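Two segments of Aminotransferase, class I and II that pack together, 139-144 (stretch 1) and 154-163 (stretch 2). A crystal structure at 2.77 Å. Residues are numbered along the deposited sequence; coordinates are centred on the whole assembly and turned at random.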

# COMPACT_ATOMS: atom_id res chain seq x y z
N HIS A 139 -17.36 18.33 -8.83
CA HIS A 139 -18.04 17.06 -9.07
C HIS A 139 -19.51 17.31 -9.39
O HIS A 139 -20.17 18.10 -8.71
CB HIS A 139 -17.92 16.14 -7.85
CG HIS A 139 -18.43 14.75 -8.09
ND1 HIS A 139 -17.81 13.87 -8.94
CD2 HIS A 139 -19.50 14.10 -7.58
CE1 HIS A 139 -18.48 12.73 -8.95
NE2 HIS A 139 -19.51 12.85 -8.13
N LEU A 140 -20.01 16.64 -10.42
CA LEU A 140 -21.41 16.69 -10.81
C LEU A 140 -22.09 15.39 -10.41
O LEU A 140 -21.63 14.31 -10.77
CB LEU A 140 -21.55 16.92 -12.32
CG LEU A 140 -22.98 16.95 -12.87
CD1 LEU A 140 -23.77 18.10 -12.26
CD2 LEU A 140 -22.98 17.05 -14.39
N SER A 141 -23.19 15.51 -9.68
CA SER A 141 -23.90 14.35 -9.13
C SER A 141 -25.27 14.23 -9.78
O SER A 141 -26.01 15.22 -9.87
CB SER A 141 -24.04 14.47 -7.61
OG SER A 141 -22.78 14.70 -7.01
N ALA A 142 -25.61 13.03 -10.22
CA ALA A 142 -26.92 12.72 -10.77
C ALA A 142 -27.66 11.81 -9.79
O ALA A 142 -27.17 10.72 -9.47
CB ALA A 142 -26.80 12.05 -12.14
N ALA A 143 -28.82 12.26 -9.33
CA ALA A 143 -29.54 11.54 -8.29
C ALA A 143 -30.10 10.22 -8.81
O ALA A 143 -30.66 10.16 -9.91
CB ALA A 143 -30.67 12.40 -7.72
N LEU A 144 -29.93 9.17 -8.02
CA LEU A 144 -30.58 7.90 -8.33
C LEU A 144 -32.07 7.98 -8.02
O LEU A 144 -32.47 8.54 -6.99
CB LEU A 144 -29.94 6.76 -7.53
CG LEU A 144 -28.50 6.39 -7.88
CD1 LEU A 144 -28.04 5.21 -7.03
CD2 LEU A 144 -28.38 6.06 -9.35
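Stretch 2 154-163: DLDSHEDRMS

How does the backbone of stretch 2 run over stretch 1? Stretch 1 is an extended strand from His139 to about Ala143, so its side chains point to alternate sides, and Leu140 and Ala142 are the two whose CA-to-CB bonds point toward stretch 2. Stretch 2 is no strand but a chain of tight turns: a short 3-10 segment at Asp156 and Ser157, then a type I beta turn from Glu159 to Met162. The two run in broadly opposite senses, for the CA atoms of Ala142 and Leu155 lie 6.5 Å apart near the start of stretch 2, and those of Leu140 and Met162 lie 7.7 Å apart near its end. Such an irregular path has no single axis, and a crossing angle would mean little.

What holds the turns of stretch 2 in shape? Much of the answer is the carbonyl of Asp154, whose O accepts three hydrogen bonds: from Ser157 N at 3.2 Å, from Ser157 OG at 2.7 Å and from His158 ND1 at 3.1 Å. The last ties down one side of the imidazole, while the backbone bond from His158 N to Leu155 O, 3.1 Å, closes the next turn. Further on, Met162 N donates to Glu159 O at 3.0 Å and closes the beta turn; a weak bond from Arg161 N to His158 O, 3.4 Å, lies beside it.

Where does the strand meet an aromatic ring? Ala142 sits over one face of His158. Its CB lies 3.6 Å from the centroid of the His158 ring and only 3° off the ring normal, a CH-pi contact with the methyl almost exactly above the centre. The closest pair of atoms, Ala142 CA and His158 NE2, is also 3.6 Å apart. The ring thus lies close to the strand backbone as well as to the methyl. Ala143 N lies 3.6 Å from His158 NE2 as well, but obliquely to the ring, and this approach is not a hydrogen bond.

Which apolar side chains pack together? There are two such pairs. Ala142 CB touches Leu155 CD2 at 4.0 Å, so the same methyl that covers the imidazole also meets a leucine; the CA-to-CB bond of Leu155 points sideways, but the end of its side chain comes nearer the strand. Farther along, Leu140 CD2 packs against Met162 CG at 3.8 Å.

Does any polar bond cross between the stretches? No hydrogen bond does, and the 342 Å² buried between them, both sides summed, rests on close packing. Arg161 reaches the strand with its guanidinium, where NH2 lies 3.4 Å from Leu140 CD1 and 3.6 Å from Ser141 O. Both neighbours lie oblique to the guanidinium plane. Arg161 is exposed and also touches a crystal neighbour, so its pose need not be set by the strand alone.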

# COMPACT_ATOMS: atom_id res chain seq x y z
N ASP A 154 -30.21 7.66 -14.40
CA ASP A 154 -30.67 8.29 -15.64
C ASP A 154 -29.75 9.49 -15.93
O ASP A 154 -30.13 10.64 -15.71
CB ASP A 154 -32.14 8.72 -15.52
CG ASP A 154 -32.76 9.07 -16.86
OD1 ASP A 154 -32.09 8.90 -17.89
OD2 ASP A 154 -33.93 9.51 -16.87
N LEU A 155 -28.55 9.19 -16.42
CA LEU A 155 -27.60 10.26 -16.73
C LEU A 155 -28.10 11.14 -17.87
O LEU A 155 -27.73 12.32 -17.94
CB LEU A 155 -26.24 9.66 -17.09
CG LEU A 155 -25.42 9.04 -15.95
CD1 LEU A 155 -24.27 8.21 -16.50
CD2 LEU A 155 -24.90 10.11 -15.01
N ASP A 156 -28.93 10.59 -18.76
CA ASP A 156 -29.41 11.37 -19.89
C ASP A 156 -30.36 12.48 -19.46
O ASP A 156 -30.48 13.50 -20.15
CB ASP A 156 -30.10 10.45 -20.90
CG ASP A 156 -29.30 9.19 -21.17
OD1 ASP A 156 -29.26 8.31 -20.28
OD2 ASP A 156 -28.71 9.08 -22.27
N SER A 157 -31.03 12.31 -18.32
CA SER A 157 -31.91 13.34 -17.79
C SER A 157 -31.15 14.46 -17.07
O SER A 157 -31.78 15.33 -16.47
CB SER A 157 -32.94 12.72 -16.84
OG SER A 157 -32.32 12.23 -15.66
N HIS A 158 -29.82 14.44 -17.12
CA HIS A 158 -28.99 15.49 -16.53
C HIS A 158 -28.13 16.19 -17.58
O HIS A 158 -27.09 16.75 -17.24
CB HIS A 158 -28.12 14.93 -15.41
CG HIS A 158 -28.89 14.48 -14.20
ND1 HIS A 158 -29.69 13.36 -14.21
CD2 HIS A 158 -28.97 15.01 -12.96
CE1 HIS A 158 -30.24 13.22 -13.02
NE2 HIS A 158 -29.82 14.20 -12.24
N GLU A 159 -28.56 16.16 -18.84
CA GLU A 159 -27.79 16.80 -19.91
C GLU A 159 -27.63 18.29 -19.66
O GLU A 159 -26.51 18.82 -19.68
CB GLU A 159 -28.47 16.55 -21.26
CG GLU A 159 -28.33 15.14 -21.80
CD GLU A 159 -27.12 14.98 -22.69
OE1 GLU A 159 -26.50 16.01 -23.04
OE2 GLU A 159 -26.78 13.83 -23.03
N ASP A 160 -28.74 18.99 -19.43
CA ASP A 160 -28.70 20.44 -19.30
C ASP A 160 -28.03 20.90 -18.02
O ASP A 160 -27.64 22.08 -17.92
CB ASP A 160 -30.12 21.00 -19.39
CG ASP A 160 -30.82 20.61 -20.68
OD1 ASP A 160 -30.25 20.87 -21.76
OD2 ASP A 160 -31.93 20.03 -20.61
N ARG A 161 -27.88 20.02 -17.03
CA ARG A 161 -27.14 20.36 -15.82
C ARG A 161 -25.63 20.34 -16.02
O ARG A 161 -24.90 20.71 -15.10
CB ARG A 161 -27.52 19.42 -14.68
CG ARG A 161 -28.71 19.89 -13.85
CD ARG A 161 -29.05 18.89 -12.76
NE ARG A 161 -27.89 18.53 -11.96
CZ ARG A 161 -27.45 19.22 -10.90
NH1 ARG A 161 -28.09 20.32 -10.52
NH2 ARG A 161 -26.39 18.81 -10.23
N MET A 162 -25.16 19.91 -17.19
CA MET A 162 -23.73 19.83 -17.44
C MET A 162 -23.19 21.18 -17.90
O MET A 162 -23.94 22.11 -18.21
CB MET A 162 -23.44 18.74 -18.48
CG MET A 162 -23.97 17.38 -18.08
SD MET A 162 -23.57 16.08 -19.27
CE MET A 162 -21.81 15.89 -18.99
N SER A 163 -21.86 21.28 -17.94
CA SER A 163 -21.19 22.54 -18.25
C SER A 163 -20.14 22.43 -19.34
O SER A 163 -19.53 23.44 -19.69
CB SER A 163 -20.54 23.12 -16.98
OG SER A 163 -21.48 23.21 -15.92